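Local coordinates for protein multicopper oxidase type 1 (Nitrosomonas europaea, PDB 3G5W) that probably acts as a copper-dependent oxidoreductase of the multicopper oxidase (laccase-like) family, with two-domain subunits that bind copper centres for electron transfer to oxygen, at residues A[102-105]-A[110-113]; A[46-51]-A[56-61]. All blocks are in the same frame, centred on the assembly; numbering follows the deposited sequence.

Interaction 1: residues A[102-105]-A[110-113]. With CU (copper (II) ion), chain G; C2O (Cu-O-Cu linkage), chain K.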
loop_
_atom_site.group_PDB
_atom_site.type_symbol
_atom_site.label_atom_id
_atom_site.label_comp_id
_atom_site.label_asym_id
_atom_site.label_seq_id
_atom_site.Cartn_x
_atom_site.Cartn_y
_atom_site.Cartn_z
ATOM N N TYR A 102 -18.522 6.436 -9.186
ATOM C CA TYR A 102 -19.727 5.942 -8.569
ATOM C C TYR A 102 -19.778 4.437 -8.642
ATOM O O TYR A 102 -19.251 3.824 -9.568
ATOM C CB TYR A 102 -20.982 6.590 -9.157
ATOM C CG TYR A 102 -21.272 6.337 -10.623
ATOM C CD1 TYR A 102 -20.686 7.118 -11.616
ATOM C CD2 TYR A 102 -22.199 5.361 -11.010
ATOM C CE1 TYR A 102 -20.976 6.912 -12.958
ATOM C CE2 TYR A 102 -22.497 5.141 -12.352
ATOM C CZ TYR A 102 -21.885 5.925 -13.322
ATOM O OH TYR A 102 -22.197 5.728 -14.654
ATOM N N HIS A 103 -20.388 3.851 -7.627
ATOM C CA HIS A 103 -20.473 2.409 -7.527
ATOM C C HIS A 103 -21.607 2.004 -6.607
ATOM O O HIS A 103 -22.104 2.809 -5.811
ATOM C CB HIS A 103 -19.133 1.805 -7.052
ATOM C CG HIS A 103 -18.649 2.320 -5.729
ATOM N ND1 HIS A 103 -19.088 1.816 -4.524
ATOM C CD2 HIS A 103 -17.714 3.253 -5.423
ATOM C CE1 HIS A 103 -18.467 2.432 -3.533
ATOM N NE2 HIS A 103 -17.630 3.310 -4.052
ATOM N N CYS A 104 -22.013 0.749 -6.721
ATOM C CA CYS A 104 -22.996 0.193 -5.810
ATOM C C CYS A 104 -22.384 0.113 -4.417
ATOM O O CYS A 104 -21.172 -0.036 -4.290
ATOM C CB CYS A 104 -23.390 -1.201 -6.269
ATOM S SG CYS A 104 -24.797 -1.849 -5.364
ATOM N N HIS A 105 -23.214 0.214 -3.381
ATOM C CA HIS A 105 -22.734 0.068 -2.005
ATOM C C HIS A 105 -23.415 -1.095 -1.271
ATOM O O HIS A 105 -23.364 -1.169 -0.040
ATOM C CB HIS A 105 -22.906 1.371 -1.222
ATOM C CG HIS A 105 -21.755 1.691 -0.310
ATOM N ND1 HIS A 105 -21.379 0.875 0.736
ATOM C CD2 HIS A 105 -20.895 2.739 -0.295
ATOM C CE1 HIS A 105 -20.341 1.408 1.359
ATOM N NE2 HIS A 105 -20.026 2.537 0.750
ATOM N N GLU A 110 -18.697 -8.434 -3.287
ATOM C CA GLU A 110 -19.096 -9.049 -4.558
ATOM C C GLU A 110 -19.439 -8.021 -5.647
ATOM O O GLU A 110 -18.888 -8.074 -6.748
ATOM C CB GLU A 110 -20.281 -10.012 -4.378
ATOM C CG GLU A 110 -20.615 -10.790 -5.668
ATOM C CD GLU A 110 -22.063 -11.276 -5.747
ATOM O OE1 GLU A 110 -22.727 -11.375 -4.693
ATOM O OE2 GLU A 110 -22.539 -11.554 -6.875
ATOM N N HIS A 111 -20.354 -7.103 -5.337
ATOM C CA HIS A 111 -20.957 -6.225 -6.354
ATOM C C HIS A 111 -19.960 -5.278 -7.020
ATOM O O HIS A 111 -19.970 -5.125 -8.246
ATOM C CB HIS A 111 -22.141 -5.436 -5.771
ATOM C CG HIS A 111 -23.356 -6.275 -5.485
ATOM N ND1 HIS A 111 -24.640 -5.777 -5.564
ATOM C CD2 HIS A 111 -23.480 -7.577 -5.133
ATOM C CE1 HIS A 111 -25.500 -6.731 -5.252
ATOM N NE2 HIS A 111 -24.823 -7.836 -4.996
ATOM N N VAL A 112 -19.102 -4.649 -6.219
ATOM C CA VAL A 112 -18.094 -3.730 -6.760
ATOM C C VAL A 112 -16.881 -4.512 -7.272
ATOM O O VAL A 112 -16.476 -4.349 -8.422
ATOM C CB VAL A 112 -17.668 -2.630 -5.738
ATOM C CG1 VAL A 112 -16.668 -1.657 -6.365
ATOM C CG2 VAL A 112 -18.875 -1.862 -5.258
ATOM N N THR A 113 -16.322 -5.372 -6.421
ATOM C CA THR A 113 -15.142 -6.167 -6.777
ATOM C C THR A 113 -15.292 -6.966 -8.079
ATOM O O THR A 113 -14.395 -6.932 -8.930
ATOM C CB THR A 113 -14.723 -7.113 -5.621
ATOM O OG1 THR A 113 -14.517 -6.344 -4.428
ATOM C CG2 THR A 113 -13.440 -7.877 -5.961
HETATM CU CU CU G . -25.173 -3.813 -6.142
HETATM CU CU2 C2O K . -18.545 3.885 1.442
HETATM CU CU3 C2O K . -16.167 4.268 -2.974
HETATM O O1 C2O K . -17.653 3.797 -0.320
#
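Cys104 and His111 meet through a copper ion, in the type 1 (blue) copper site of a cupredoxin domain, where the end of strand 98-103 faces helix 108-114. Cys104 SG and His111 ND1 each bind the metal at 2.1 Å. The sulfur lies near the plane of the imidazole, at its edge, and Cys104 SG stays 3.9 Å from His111 ND1 because the copper stands between them. With SG anti to the backbone N (chi1 -170°), the cysteine reaches toward the helix, and a soft thiolate sulfur suits a copper that cycles between two oxidation states. His56 and Met117 complete the site.

His103 and His105 flank the cysteine in the His-Cys-His sequence that, in multicopper oxidases, joins the type 1 site to the oxygen-reducing cluster. Their NE2 atoms bind different coppers of the Cu-O-Cu group, to which His251 and His253 of the second subunit also contribute. The CB of His105 turns away from the helix, opposite to that of Cys104, whereas the CB of His103 still faces the helix. His103 is folded back over its own chain (chi1 58°), which brings ND1 within 2.8 Å of Cys104 O in a nearly straight hydrogen bond (172°). The carbonyl oxygen lies in the ring plane, though the donor stands above the carbonyl plane. This bond uses ND1, fixes the rotation of the ring and leaves NE2 for the metal; it also offers a plausible short path between cysteine and cluster.

Val112 covers this link from the helix. Its side chain is apolar and offers no competing donor or metal ligand, and it crosses His103 obliquely. One methyl serves both partners: Val112 CG2 lies 3.8 Å from His103 ND1 and 3.1 Å from Cys104 O.

Interaction 2: residues A[46-51]-A[56-61]. With CU (copper (II) ion), chain G; C1O (Cu-O linkage), chain L; C2O (Cu-O-Cu linkage), chain K.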
loop_
_atom_site.group_PDB
_atom_site.type_symbol
_atom_site.label_atom_id
_atom_site.label_comp_id
_atom_site.label_asym_id
_atom_site.label_seq_id
_atom_site.Cartn_x
_atom_site.Cartn_y
_atom_site.Cartn_z
ATOM N N VAL A 46 -30.235 11.856 -10.859
ATOM C CA VAL A 46 -30.060 10.555 -11.504
ATOM C C VAL A 46 -31.178 9.603 -11.100
ATOM O O VAL A 46 -31.329 9.283 -9.919
ATOM C CB VAL A 46 -28.683 9.908 -11.196
ATOM C CG1 VAL A 46 -28.488 8.655 -12.047
ATOM C CG2 VAL A 46 -27.544 10.896 -11.445
ATOM N N ASN A 47 -31.960 9.173 -12.088
ATOM C CA ASN A 47 -33.021 8.191 -11.876
ATOM C C ASN A 47 -32.475 6.798 -12.146
ATOM O O ASN A 47 -32.043 6.495 -13.260
ATOM C CB ASN A 47 -34.238 8.496 -12.766
ATOM C CG ASN A 47 -34.713 9.928 -12.625
ATOM O OD1 ASN A 47 -35.133 10.353 -11.551
ATOM N ND2 ASN A 47 -34.627 10.688 -13.710
ATOM N N VAL A 48 -32.472 5.965 -11.108
ATOM C CA VAL A 48 -31.874 4.630 -11.173
ATOM C C VAL A 48 -32.926 3.518 -11.072
ATOM O O VAL A 48 -33.557 3.356 -10.029
ATOM C CB VAL A 48 -30.796 4.455 -10.063
ATOM C CG1 VAL A 48 -30.118 3.090 -10.172
ATOM C CG2 VAL A 48 -29.767 5.564 -10.159
ATOM N N THR A 49 -33.093 2.762 -12.157
ATOM C CA THR A 49 -34.056 1.655 -12.208
ATOM C C THR A 49 -33.374 0.293 -12.138
ATOM O O THR A 49 -32.541 -0.050 -12.983
ATOM C CB THR A 49 -34.950 1.734 -13.471
ATOM O OG1 THR A 49 -35.573 3.022 -13.530
ATOM C CG2 THR A 49 -36.027 0.672 -13.431
ATOM N N ASN A 50 -33.745 -0.492 -11.132
ATOM C CA ASN A 50 -33.128 -1.792 -10.901
ATOM C C ASN A 50 -33.823 -2.897 -11.693
ATOM O O ASN A 50 -34.921 -3.326 -11.337
ATOM C CB ASN A 50 -33.137 -2.106 -9.401
ATOM C CG ASN A 50 -32.432 -3.412 -9.051
ATOM O OD1 ASN A 50 -32.316 -3.753 -7.874
ATOM N ND2 ASN A 50 -31.966 -4.143 -10.052
ATOM N N MET A 51 -33.172 -3.367 -12.755
ATOM C CA MET A 51 -33.748 -4.407 -13.608
ATOM C C MET A 51 -33.128 -5.789 -13.379
ATOM O O MET A 51 -33.255 -6.689 -14.215
ATOM C CB MET A 51 -33.672 -3.992 -15.081
ATOM C CG MET A 51 -34.389 -2.683 -15.392
ATOM S SD MET A 51 -36.186 -2.844 -15.550
ATOM C CE MET A 51 -36.788 -2.773 -13.868
ATOM N N HIS A 56 -29.668 -3.039 -4.958
ATOM C CA HIS A 56 -28.496 -2.237 -5.279
ATOM C C HIS A 56 -28.706 -0.808 -4.788
ATOM O O HIS A 56 -29.812 -0.440 -4.369
ATOM C CB HIS A 56 -28.244 -2.199 -6.797
ATOM C CG HIS A 56 -28.094 -3.546 -7.439
ATOM N ND1 HIS A 56 -27.007 -4.362 -7.220
ATOM C CD2 HIS A 56 -28.879 -4.198 -8.333
ATOM C CE1 HIS A 56 -27.139 -5.470 -7.928
ATOM N NE2 HIS A 56 -28.268 -5.396 -8.613
ATOM N N THR A 57 -27.635 -0.014 -4.834
ATOM C CA THR A 57 -27.694 1.437 -4.657
ATOM C C THR A 57 -26.668 2.058 -5.593
ATOM O O THR A 57 -25.960 1.346 -6.301
ATOM C CB THR A 57 -27.328 1.892 -3.207
ATOM O OG1 THR A 57 -26.000 1.457 -2.891
ATOM C CG2 THR A 57 -28.305 1.344 -2.166
ATOM N N ILE A 58 -26.591 3.386 -5.608
ATOM C CA ILE A 58 -25.424 4.050 -6.175
ATOM C C ILE A 58 -24.883 5.054 -5.180
ATOM O O ILE A 58 -25.580 5.989 -4.763
ATOM C CB ILE A 58 -25.679 4.757 -7.518
ATOM C CG1 ILE A 58 -26.238 3.788 -8.555
ATOM C CG2 ILE A 58 -24.358 5.383 -8.041
ATOM C CD1 ILE A 58 -26.442 4.414 -9.917
ATOM N N HIS A 59 -23.624 4.852 -4.806
ATOM C CA HIS A 59 -22.920 5.799 -3.980
ATOM C C HIS A 59 -22.017 6.651 -4.869
ATOM O O HIS A 59 -21.345 6.138 -5.760
ATOM C CB HIS A 59 -22.110 5.073 -2.901
ATOM C CG HIS A 59 -21.106 5.949 -2.230
ATOM N ND1 HIS A 59 -21.454 7.114 -1.582
ATOM C CD2 HIS A 59 -19.759 5.851 -2.136
ATOM C CE1 HIS A 59 -20.366 7.685 -1.096
ATOM N NE2 HIS A 59 -19.323 6.945 -1.434
ATOM N N TRP A 60 -22.021 7.953 -4.622
ATOM C CA TRP A 60 -21.276 8.908 -5.425
ATOM C C TRP A 60 -19.992 9.265 -4.668
ATOM O O TRP A 60 -19.956 10.196 -3.856
ATOM C CB TRP A 60 -22.166 10.119 -5.745
ATOM C CG TRP A 60 -23.534 9.667 -6.220
ATOM C CD1 TRP A 60 -24.645 9.462 -5.445
ATOM C CD2 TRP A 60 -23.908 9.304 -7.557
ATOM N NE1 TRP A 60 -25.687 9.013 -6.222
ATOM C CE2 TRP A 60 -25.263 8.901 -7.519
ATOM C CE3 TRP A 60 -23.231 9.283 -8.786
ATOM C CZ2 TRP A 60 -25.961 8.493 -8.668
ATOM C CZ3 TRP A 60 -23.920 8.876 -9.924
ATOM C CH2 TRP A 60 -25.275 8.484 -9.852
ATOM N N HIS A 61 -18.953 8.479 -4.932
ATOM C CA HIS A 61 -17.691 8.538 -4.176
ATOM C C HIS A 61 -16.919 9.808 -4.489
ATOM O O HIS A 61 -16.410 9.975 -5.599
ATOM C CB HIS A 61 -16.817 7.320 -4.495
ATOM C CG HIS A 61 -15.597 7.208 -3.628
ATOM N ND1 HIS A 61 -15.239 6.035 -2.999
ATOM C CD2 HIS A 61 -14.670 8.129 -3.265
ATOM C CE1 HIS A 61 -14.136 6.235 -2.295
ATOM N NE2 HIS A 61 -13.767 7.496 -2.445
HETATM CU CU CU G . -25.173 -3.813 -6.142
HETATM CU CU4 C1O L . -17.563 7.284 -0.545
HETATM O O3 C1O L . -17.647 9.974 -0.634
HETATM CU CU2 C2O K . -18.545 3.885 1.442
HETATM CU CU3 C2O K . -16.167 4.268 -2.974
HETATM O O1 C2O K . -17.653 3.797 -0.320
#
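Val46 packs obliquely against the six-membered ring of Trp60, its CG2 lying 3.7 Å from Trp60 CH2. This begins a row of contacts across the core of a cupredoxin beta-sandwich: segments 46-51 and 56-61 run in nearly opposite directions (161°) but share no hydrogen bonds, because they belong to facing sheets. Two residues on, Val48 CG2 meets Ile58 CD1 at 3.5 Å. Ile58 is extended at its tip (chi2 -177°), which carries CD1 across to the valine, while its other branch, CG2, rests over one face of the Trp60 ring. Branched aliphatic groups suit such a core, being compact and needing no polar partner.

At Asn50 the packing turns polar. Its carboxamide crosses the His56 side chain at about a right angle, with Asn50 CG 3.7 Å from His56 CD2. The ring is anchored at both nitrogens: ND1 binds the type 1 copper at 2.2 Å, and NE2 is hydrogen-bonded to Thr52 OG1. Cutting Asn50 back to an alanine would remove the amide packed against CD2, which is likely to leave a gap there and the copper-binding ring less firmly supported.

His59 and His61 are directed to the cluster coppers, where His203 and His253 of the second subunit join them. Ile58 and Trp60 thus give hydrocarbon to the core, while His56, on the same core-facing side, combines packing with metal binding.

Both interactions lie in the first cupredoxin domain, their centres 10 Å apart, and follow in series along the chain: 46-51 with 56-61 closes before 102-105 with 110-113 opens. They join directly where strands 59-61 and 98-103 run antiparallel as neighbours in one sheet, with a probable hydrogen bond from His59 N to His103 O (2.7 Å). Interaction 2 ties that sheet to strand 43-50 of the facing sheet; interaction 1 sets helix 108-114 against the end of strand 98-103. Each supplies ligands both to the type 1 copper and to the cluster at the boundary with the second subunit, so the two copper sites share one scaffold, consistent with electron transfer between them.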